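Local coordinates for protein ElaA (PDB 5Z6N) that probably acts as an N-acetyltransferase of the GNAT superfamily, transferring an acetyl group from acetyl coenzyme A to an amine, at residues Ile39-Ile51 with Leu59-Asp71. Sequence-based numbering, arbitrary orientation.
Sequences IDGDDLTGDNRHI and LVAYARILKSDDD
Arg64 meets Asp40 end-on in a salt bridge, the two side chains coming from opposite directions with their flat groups nearly coplanar (13°). NH2 of Arg64 gives a nearly straight hydrogen bond to OD2 of Asp40 at 2.9 Å. NH1 hydrogen-bonds to OD1 of Asp40, and both oxygens use their syn lone pairs. The Arg64 chain is extended from CG to NE, which carries the guanidinium out from the strand to the loop. In a salt bridge to Asp43, NH1 of Arg64 also hydrogen-bonds to OD1 of Asp43 at 3.0 Å, this time from above the carboxylate plane. CB of Asp42 lies over one guanidinium face. OD1 of Asp40 also accepts from the backbone N of Asp42, closing an Asx turn. A leucine in place of Arg64 would probably cost Asp40 its two-nitrogen partner and leave the nearby loop carboxylates with less compensating charge.

Asn48 links the loop to the neighbouring strand through both ends of its amide. Its OD1 takes the backbone N of Lys67 at 2.6 Å, while its ND2 reaches back to O of Asp42. On the Arg64 face, His50 and Tyr62 lie side by side, with the Tyr62 hydroxyl at the edge of the imidazole, near CD2. On the other face, CD1 of Ile51 touches CD1 of Ile65 at 3.8 Å.

The backbones pair as an antiparallel hairpin, with the non-hydrogen-bonded pair His50–Arg64 between the hydrogen-bonded pairs Arg49–Ile65 and Ile51–Ala63. Arg24 of helix 14-31 gives Asp43 a second salt bridge, and Tyr18 of the second subunit hydrogen-bonds to Asp43 OD2. Helix 91-106 packs on Ile51, Ala63 and Ile65. Strand 3-8 borders 49-54, and 75-82 follows 59-67 in the GNAT sheet.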
ATOM      1  N   ILE B  39       2.968  -3.016  -3.673  1.00 26.39           N
ATOM      2  CA  ILE B  39       2.593  -1.888  -4.522  1.00 23.14           C
ATOM      3  C   ILE B  39       3.700  -1.759  -5.565  1.00 28.26           C
ATOM      4  O   ILE B  39       4.722  -1.107  -5.350  1.00 26.19           O
ATOM      5  CB  ILE B  39       2.393  -0.617  -3.700  1.00 21.30           C
ATOM      6  CG1 ILE B  39       1.245  -0.820  -2.708  1.00 19.06           C
ATOM      7  CG2 ILE B  39       2.110   0.567  -4.586  1.00 18.72           C
ATOM      8  CD1 ILE B  39       1.361   0.008  -1.448  1.00 14.07           C
ATOM      9  N   ASP B  40       3.490  -2.400  -6.717  1.00 30.28           N
ATOM     10  CA  ASP B  40       4.551  -2.625  -7.690  1.00 29.07           C
ATOM     11  C   ASP B  40       4.428  -1.781  -8.951  1.00 33.23           C
ATOM     12  O   ASP B  40       5.272  -1.910  -9.845  1.00 36.79           O
ATOM     13  CB  ASP B  40       4.596  -4.109  -8.078  1.00 24.99           C
ATOM     14  CG  ASP B  40       3.256  -4.628  -8.576  1.00 22.02           C
ATOM     15  OD1 ASP B  40       2.334  -3.816  -8.803  1.00 20.96           O
ATOM     16  OD2 ASP B  40       3.125  -5.858  -8.746  1.00 20.28           O
ATOM     17  N   GLY B  41       3.408  -0.934  -9.060  1.00 34.83           N
ATOM     18  CA  GLY B  41       3.241  -0.122 -10.252  1.00 33.80           C
ATOM     19  C   GLY B  41       2.164  -0.636 -11.187  1.00 35.09           C
ATOM     20  O   GLY B  41       1.418   0.149 -11.779  1.00 36.45           O
ATOM     21  N   ASP B  42       2.050  -1.961 -11.292  1.00 35.54           N
ATOM     22  CA  ASP B  42       1.166  -2.620 -12.250  1.00 35.90           C
ATOM     23  C   ASP B  42      -0.303  -2.224 -12.124  1.00 30.15           C
ATOM     24  O   ASP B  42      -1.135  -2.687 -12.912  1.00 29.43           O
ATOM     25  CB  ASP B  42       1.311  -4.138 -12.131  1.00 38.75           C
ATOM     26  CG  ASP B  42       2.726  -4.612 -12.374  1.00 40.22           C
ATOM     27  OD1 ASP B  42       3.565  -3.796 -12.814  1.00 38.42           O
ATOM     28  OD2 ASP B  42       2.999  -5.804 -12.120  1.00 41.45           O
ATOM     29  N   ASP B  43      -0.644  -1.389 -11.147  1.00 30.63           N
ATOM     30  CA  ASP B  43      -2.047  -1.076 -10.904  1.00 33.93           C
ATOM     31  C   ASP B  43      -2.601   0.071 -11.738  1.00 32.49           C
ATOM     32  O   ASP B  43      -3.781   0.042 -12.100  1.00 20.54           O
ATOM     33  CB  ASP B  43      -2.245  -0.776  -9.417  1.00 32.13           C
ATOM     34  CG  ASP B  43      -1.959  -1.980  -8.542  1.00 30.62           C
ATOM     35  OD1 ASP B  43      -2.778  -2.922  -8.549  1.00 34.17           O
ATOM     36  OD2 ASP B  43      -0.918  -1.984  -7.852  1.00 20.51           O
ATOM     37  N   LEU B  44      -1.791   1.079 -12.060  1.00 36.60           N
ATOM     38  CA  LEU B  44      -2.306   2.209 -12.823  1.00 37.97           C
ATOM     39  C   LEU B  44      -1.477   2.293 -14.095  1.00 33.07           C
ATOM     40  O   LEU B  44      -0.630   3.184 -14.227  1.00 27.10           O
ATOM     41  CB  LEU B  44      -2.184   3.501 -12.020  1.00 42.20           C
ATOM     42  CG  LEU B  44      -2.889   3.505 -10.672  1.00 40.44           C
ATOM     43  CD1 LEU B  44      -1.863   3.685  -9.587  1.00 43.73           C
ATOM     44  CD2 LEU B  44      -3.927   4.602 -10.633  1.00 37.43           C
ATOM     45  N   THR B  45      -1.719   1.390 -15.040  1.00 31.82           N
ATOM     46  CA  THR B  45      -1.036   1.454 -16.322  1.00 29.59           C
ATOM     47  C   THR B  45      -1.803   0.558 -17.283  1.00 30.02           C
ATOM     48  O   THR B  45      -2.410  -0.441 -16.881  1.00 20.33           O
ATOM     49  CB  THR B  45       0.459   1.099 -16.329  1.00 29.67           C
ATOM     50  OG1 THR B  45       1.062   1.589 -17.536  1.00 35.49           O
ATOM     51  CG2 THR B  45       0.663  -0.402 -16.240  1.00 28.40           C
ATOM     52  N   GLY B  46      -1.784   0.949 -18.560  1.00 32.76           N
ATOM     53  CA  GLY B  46      -2.341   0.160 -19.642  1.00 26.09           C
ATOM     54  C   GLY B  46      -3.843  -0.009 -19.607  1.00 28.64           C
ATOM     55  O   GLY B  46      -4.576   0.934 -19.288  1.00 29.94           O
ATOM     56  N   ASP B  47      -4.310  -1.211 -19.950  1.00 31.43           N
ATOM     57  CA  ASP B  47      -5.725  -1.563 -19.926  1.00 36.42           C
ATOM     58  C   ASP B  47      -6.084  -2.406 -18.706  1.00 36.75           C
ATOM     59  O   ASP B  47      -6.993  -3.241 -18.769  1.00 39.04           O
ATOM     60  CB  ASP B  47      -6.110  -2.303 -21.209  1.00 39.46           C
ATOM     61  CG  ASP B  47      -7.446  -1.853 -21.765  1.00 46.32           C
ATOM     62  OD1 ASP B  47      -7.779  -0.656 -21.623  1.00 44.89           O
ATOM     63  OD2 ASP B  47      -8.160  -2.691 -22.353  1.00 53.37           O
ATOM     64  N   ASN B  48      -5.378  -2.208 -17.598  1.00 33.88           N
ATOM     65  CA  ASN B  48      -5.515  -3.065 -16.432  1.00 33.00           C
ATOM     66  C   ASN B  48      -6.702  -2.634 -15.584  1.00 29.70           C
ATOM     67  O   ASN B  48      -6.937  -1.440 -15.381  1.00 28.97           O
ATOM     68  CB  ASN B  48      -4.233  -3.046 -15.602  1.00 34.45           C
ATOM     69  CG  ASN B  48      -3.071  -3.690 -16.325  1.00 33.82           C
ATOM     70  OD1 ASN B  48      -3.259  -4.433 -17.286  1.00 32.08           O
ATOM     71  ND2 ASN B  48      -1.861  -3.417 -15.861  1.00 35.32           N
ATOM     72  N   ARG B  49      -7.439  -3.624 -15.085  1.00 29.12           N
ATOM     73  CA  ARG B  49      -8.688  -3.410 -14.373  1.00 26.32           C
ATOM     74  C   ARG B  49      -8.587  -3.996 -12.972  1.00 25.67           C
ATOM     75  O   ARG B  49      -7.748  -4.858 -12.694  1.00 24.32           O
ATOM     76  CB  ARG B  49      -9.868  -4.067 -15.109  1.00 25.53           C
ATOM     77  CG  ARG B  49      -9.761  -4.023 -16.627  1.00 25.54           C
ATOM     78  CD  ARG B  49     -11.075  -4.400 -17.295  1.00 28.46           C
ATOM     79  NE  ARG B  49     -12.221  -3.891 -16.553  1.00 30.28           N
ATOM     80  CZ  ARG B  49     -12.891  -2.794 -16.891  1.00 26.08           C
ATOM     81  NH1 ARG B  49     -12.521  -2.092 -17.953  1.00 23.12           N
ATOM     82  NH2 ARG B  49     -13.922  -2.384 -16.168  1.00 21.84           N
ATOM     83  N   HIS B  50      -9.469  -3.529 -12.093  1.00 23.92           N
ATOM     84  CA  HIS B  50      -9.578  -4.047 -10.737  1.00 22.96           C
ATOM     85  C   HIS B  50     -11.032  -4.375 -10.426  1.00 23.04           C
ATOM     86  O   HIS B  50     -11.948  -3.660 -10.848  1.00 13.72           O
ATOM     87  CB  HIS B  50      -9.040  -3.051  -9.698  1.00 21.21           C
ATOM     88  CG  HIS B  50      -7.724  -2.428 -10.068  1.00 25.06           C
ATOM     89  ND1 HIS B  50      -7.605  -1.453 -11.040  1.00 24.30           N
ATOM     90  CD2 HIS B  50      -6.469  -2.667  -9.614  1.00 20.15           C
ATOM     91  CE1 HIS B  50      -6.334  -1.105 -11.151  1.00 19.56           C
ATOM     92  NE2 HIS B  50      -5.624  -1.828 -10.300  1.00 17.73           N
ATOM     93  N   ILE B  51     -11.233  -5.463  -9.688  1.00 12.86           N
ATOM     94  CA  ILE B  51     -12.557  -5.933  -9.313  1.00 25.00           C
ATOM     95  C   ILE B  51     -12.637  -5.949  -7.793  1.00 28.74           C
ATOM     96  O   ILE B  51     -11.772  -6.527  -7.126  1.00 24.67           O
ATOM     97  CB  ILE B  51     -12.845  -7.314  -9.926  1.00 25.55           C
ATOM     98  CG1 ILE B  51     -12.924  -7.155 -11.446  1.00 24.72           C
ATOM     99  CG2 ILE B  51     -14.135  -7.913  -9.359  1.00 28.76           C
ATOM    100  CD1 ILE B  51     -12.892  -8.419 -12.217  1.00 28.34           C
ATOM    101  N   LEU B  59     -14.403  -3.380   1.959  1.00 47.54           N
ATOM    102  CA  LEU B  59     -13.855  -4.110   0.822  1.00 39.06           C
ATOM    103  C   LEU B  59     -13.500  -5.517   1.282  1.00 38.32           C
ATOM    104  O   LEU B  59     -12.515  -5.712   2.003  1.00 44.07           O
ATOM    105  CB  LEU B  59     -12.635  -3.398   0.251  1.00 38.85           C
ATOM    106  CG  LEU B  59     -11.988  -4.184  -0.884  1.00 13.33           C
ATOM    107  CD1 LEU B  59     -12.883  -4.183  -2.103  1.00 13.51           C
ATOM    108  CD2 LEU B  59     -10.644  -3.612  -1.213  1.00 18.47           C
ATOM    109  N   VAL B  60     -14.299  -6.494   0.857  1.00 35.09           N
ATOM    110  CA  VAL B  60     -14.220  -7.861   1.351  1.00 32.65           C
ATOM    111  C   VAL B  60     -13.871  -8.856   0.250  1.00 25.06           C
ATOM    112  O   VAL B  60     -13.934 -10.064   0.475  1.00 25.34           O
ATOM    113  CB  VAL B  60     -15.529  -8.263   2.058  1.00 28.57           C
ATOM    114  CG1 VAL B  60     -15.807  -7.324   3.228  1.00 29.88           C
ATOM    115  CG2 VAL B  60     -16.687  -8.249   1.074  1.00 26.87           C
ATOM    116  N   ALA B  61     -13.501  -8.373  -0.935  1.00 20.82           N
ATOM    117  CA  ALA B  61     -13.125  -9.232  -2.050  1.00 14.00           C
ATOM    118  C   ALA B  61     -12.442  -8.381  -3.107  1.00 14.91           C
ATOM    119  O   ALA B  61     -12.849  -7.242  -3.344  1.00 21.38           O
ATOM    120  CB  ALA B  61     -14.344  -9.945  -2.650  1.00 23.41           C
ATOM    121  N   TYR B  62     -11.413  -8.939  -3.744  1.00 15.37           N
ATOM    122  CA  TYR B  62     -10.615  -8.161  -4.681  1.00 14.78           C
ATOM    123  C   TYR B  62      -9.829  -9.085  -5.599  1.00 26.31           C
ATOM    124  O   TYR B  62      -9.398 -10.165  -5.186  1.00 33.86           O
ATOM    125  CB  TYR B  62      -9.649  -7.221  -3.944  1.00 17.46           C
ATOM    126  CG  TYR B  62      -8.645  -6.538  -4.857  1.00 19.04           C
ATOM    127  CD1 TYR B  62      -8.949  -5.332  -5.453  1.00 15.23           C
ATOM    128  CD2 TYR B  62      -7.409  -7.111  -5.133  1.00 11.54           C
ATOM    129  CE1 TYR B  62      -8.064  -4.706  -6.288  1.00 20.37           C
ATOM    130  CE2 TYR B  62      -6.518  -6.493  -5.970  1.00 11.38           C
ATOM    131  CZ  TYR B  62      -6.850  -5.288  -6.544  1.00 22.46           C
ATOM    132  OH  TYR B  62      -5.968  -4.650  -7.382  1.00 28.19           O
ATOM    133  N   ALA B  63      -9.632  -8.633  -6.837  1.00 26.33           N
ATOM    134  CA  ALA B  63      -8.705  -9.255  -7.771  1.00 28.78           C
ATOM    135  C   ALA B  63      -8.361  -8.236  -8.846  1.00 27.25           C
ATOM    136  O   ALA B  63      -9.185  -7.390  -9.203  1.00 19.91           O
ATOM    137  CB  ALA B  63      -9.289 -10.526  -8.395  1.00 30.75           C
ATOM    138  N   ARG B  64      -7.130  -8.310  -9.347  1.00 30.73           N
ATOM    139  CA  ARG B  64      -6.677  -7.418 -10.401  1.00 28.84           C
ATOM    140  C   ARG B  64      -6.296  -8.223 -11.637  1.00 28.75           C
ATOM    141  O   ARG B  64      -5.942  -9.406 -11.557  1.00 20.22           O
ATOM    142  CB  ARG B  64      -5.491  -6.545  -9.952  1.00 23.92           C
ATOM    143  CG  ARG B  64      -4.132  -7.056 -10.394  1.00 22.19           C
ATOM    144  CD  ARG B  64      -3.010  -6.111  -9.944  1.00 23.24           C
ATOM    145  NE  ARG B  64      -1.738  -6.809  -9.888  1.00 31.06           N
ATOM    146  CZ  ARG B  64      -0.608  -6.246  -9.477  1.00 30.31           C
ATOM    147  NH1 ARG B  64      -0.595  -4.973  -9.097  1.00 21.27           N
ATOM    148  NH2 ARG B  64       0.521  -6.943  -9.449  1.00 34.02           N
ATOM    149  N   ILE B  65      -6.374  -7.553 -12.782  1.00 28.96           N
ATOM    150  CA  ILE B  65      -6.225  -8.176 -14.087  1.00 26.63           C
ATOM    151  C   ILE B  65      -5.167  -7.407 -14.862  1.00 26.26           C
ATOM    152  O   ILE B  65      -5.327  -6.205 -15.111  1.00 22.58           O
ATOM    153  CB  ILE B  65      -7.555  -8.185 -14.853  1.00 27.86           C
ATOM    154  CG1 ILE B  65      -8.653  -8.860 -14.028  1.00 22.52           C
ATOM    155  CG2 ILE B  65      -7.384  -8.847 -16.188  1.00 35.20           C
ATOM    156  CD1 ILE B  65     -10.020  -8.719 -14.644  1.00 14.19           C
ATOM    157  N   LEU B  66      -4.097  -8.090 -15.253  1.00 28.14           N
ATOM    158  CA  LEU B  66      -3.032  -7.480 -16.037  1.00 31.43           C
ATOM    159  C   LEU B  66      -3.203  -7.834 -17.511  1.00 32.40           C
ATOM    160  O   LEU B  66      -3.363  -9.009 -17.861  1.00 32.68           O
ATOM    161  CB  LEU B  66      -1.659  -7.927 -15.533  1.00 31.60           C
ATOM    162  CG  LEU B  66      -1.427  -7.782 -14.025  1.00 33.79           C
ATOM    163  CD1 LEU B  66      -0.039  -8.236 -13.641  1.00 35.54           C
ATOM    164  CD2 LEU B  66      -1.666  -6.362 -13.554  1.00 30.71           C
ATOM    165  N   LYS B  67      -3.191  -6.813 -18.365  1.00 33.92           N
ATOM    166  CA  LYS B  67      -3.217  -6.974 -19.816  1.00 41.29           C
ATOM    167  C   LYS B  67      -1.897  -6.396 -20.319  1.00 42.65           C
ATOM    168  O   LYS B  67      -1.783  -5.194 -20.575  1.00 41.07           O
ATOM    169  CB  LYS B  67      -4.430  -6.292 -20.446  1.00 42.62           C
ATOM    170  CG  LYS B  67      -4.426  -6.331 -21.962  1.00 47.06           C
ATOM    171  CD  LYS B  67      -4.431  -7.770 -22.468  1.00 48.90           C
ATOM    172  CE  LYS B  67      -3.947  -7.848 -23.907  1.00 49.30           C
ATOM    173  NZ  LYS B  67      -2.552  -8.371 -24.003  1.00 49.90           N
ATOM    174  N   SER B  68      -0.933  -7.249 -20.493  1.00 44.68           N
ATOM    175  CA  SER B  68       0.380  -6.806 -20.829  1.00 51.76           C
ATOM    176  C   SER B  68       1.230  -7.900 -21.452  1.00 60.51           C
ATOM    177  O   SER B  68       0.765  -8.968 -21.689  1.00 62.03           O
ATOM    178  CB  SER B  68       1.083  -6.255 -19.588  1.00 20.00           C
ATOM    179  OG  SER B  68       1.288  -7.272 -18.624  1.00 20.00           O
ATOM    180  N   ASP B  69       2.500  -7.644 -21.687  1.00 65.31           N
ATOM    181  CA  ASP B  69       3.083  -6.326 -21.590  1.00 61.75           C
ATOM    182  C   ASP B  69       2.677  -5.824 -22.917  1.00 59.72           C
ATOM    183  O   ASP B  69       3.463  -5.809 -23.817  1.00 70.95           O
ATOM    184  CB  ASP B  69       4.619  -6.395 -21.452  1.00 61.41           C
ATOM    185  CG  ASP B  69       5.097  -6.928 -20.082  1.00 59.81           C
ATOM    186  OD1 ASP B  69       4.303  -6.986 -19.129  1.00 59.54           O
ATOM    187  OD2 ASP B  69       6.280  -7.257 -19.952  1.00 60.76           O
ATOM    188  N   ASP B  70       1.413  -5.518 -23.084  1.00 50.07           N
ATOM    189  CA  ASP B  70       0.929  -5.062 -24.368  1.00 48.21           C
ATOM    190  C   ASP B  70       1.533  -5.940 -25.471  1.00 53.01           C
ATOM    191  O   ASP B  70       1.751  -5.460 -26.554  1.00 59.79           O
ATOM    192  CB  ASP B  70       1.461  -3.662 -24.675  1.00 43.14           C
ATOM    193  CG  ASP B  70       0.684  -2.570 -23.993  1.00 39.24           C
ATOM    194  OD1 ASP B  70      -0.521  -2.736 -23.797  1.00 37.27           O
ATOM    195  OD2 ASP B  70       1.280  -1.537 -23.665  1.00 34.17           O
ATOM    196  N   ASP B  71       1.766  -7.215 -25.179  1.00 49.20           N
ATOM    197  CA  ASP B  71       2.480  -8.193 -26.014  1.00 54.36           C
ATOM    198  C   ASP B  71       1.521  -9.424 -26.219  1.00 45.96           C
ATOM    199  O   ASP B  71       0.387  -9.427 -25.786  1.00 39.99           O
ATOM    200  CB  ASP B  71       3.638  -8.832 -25.202  1.00 64.70           C
ATOM    201  CG  ASP B  71       4.565  -9.724 -26.035  1.00 75.29           C
ATOM    202  OD1 ASP B  71       4.157 -10.107 -27.151  1.00 78.61           O
ATOM    203  OD2 ASP B  71       5.678 -10.052 -25.546  1.00 75.68           O
TER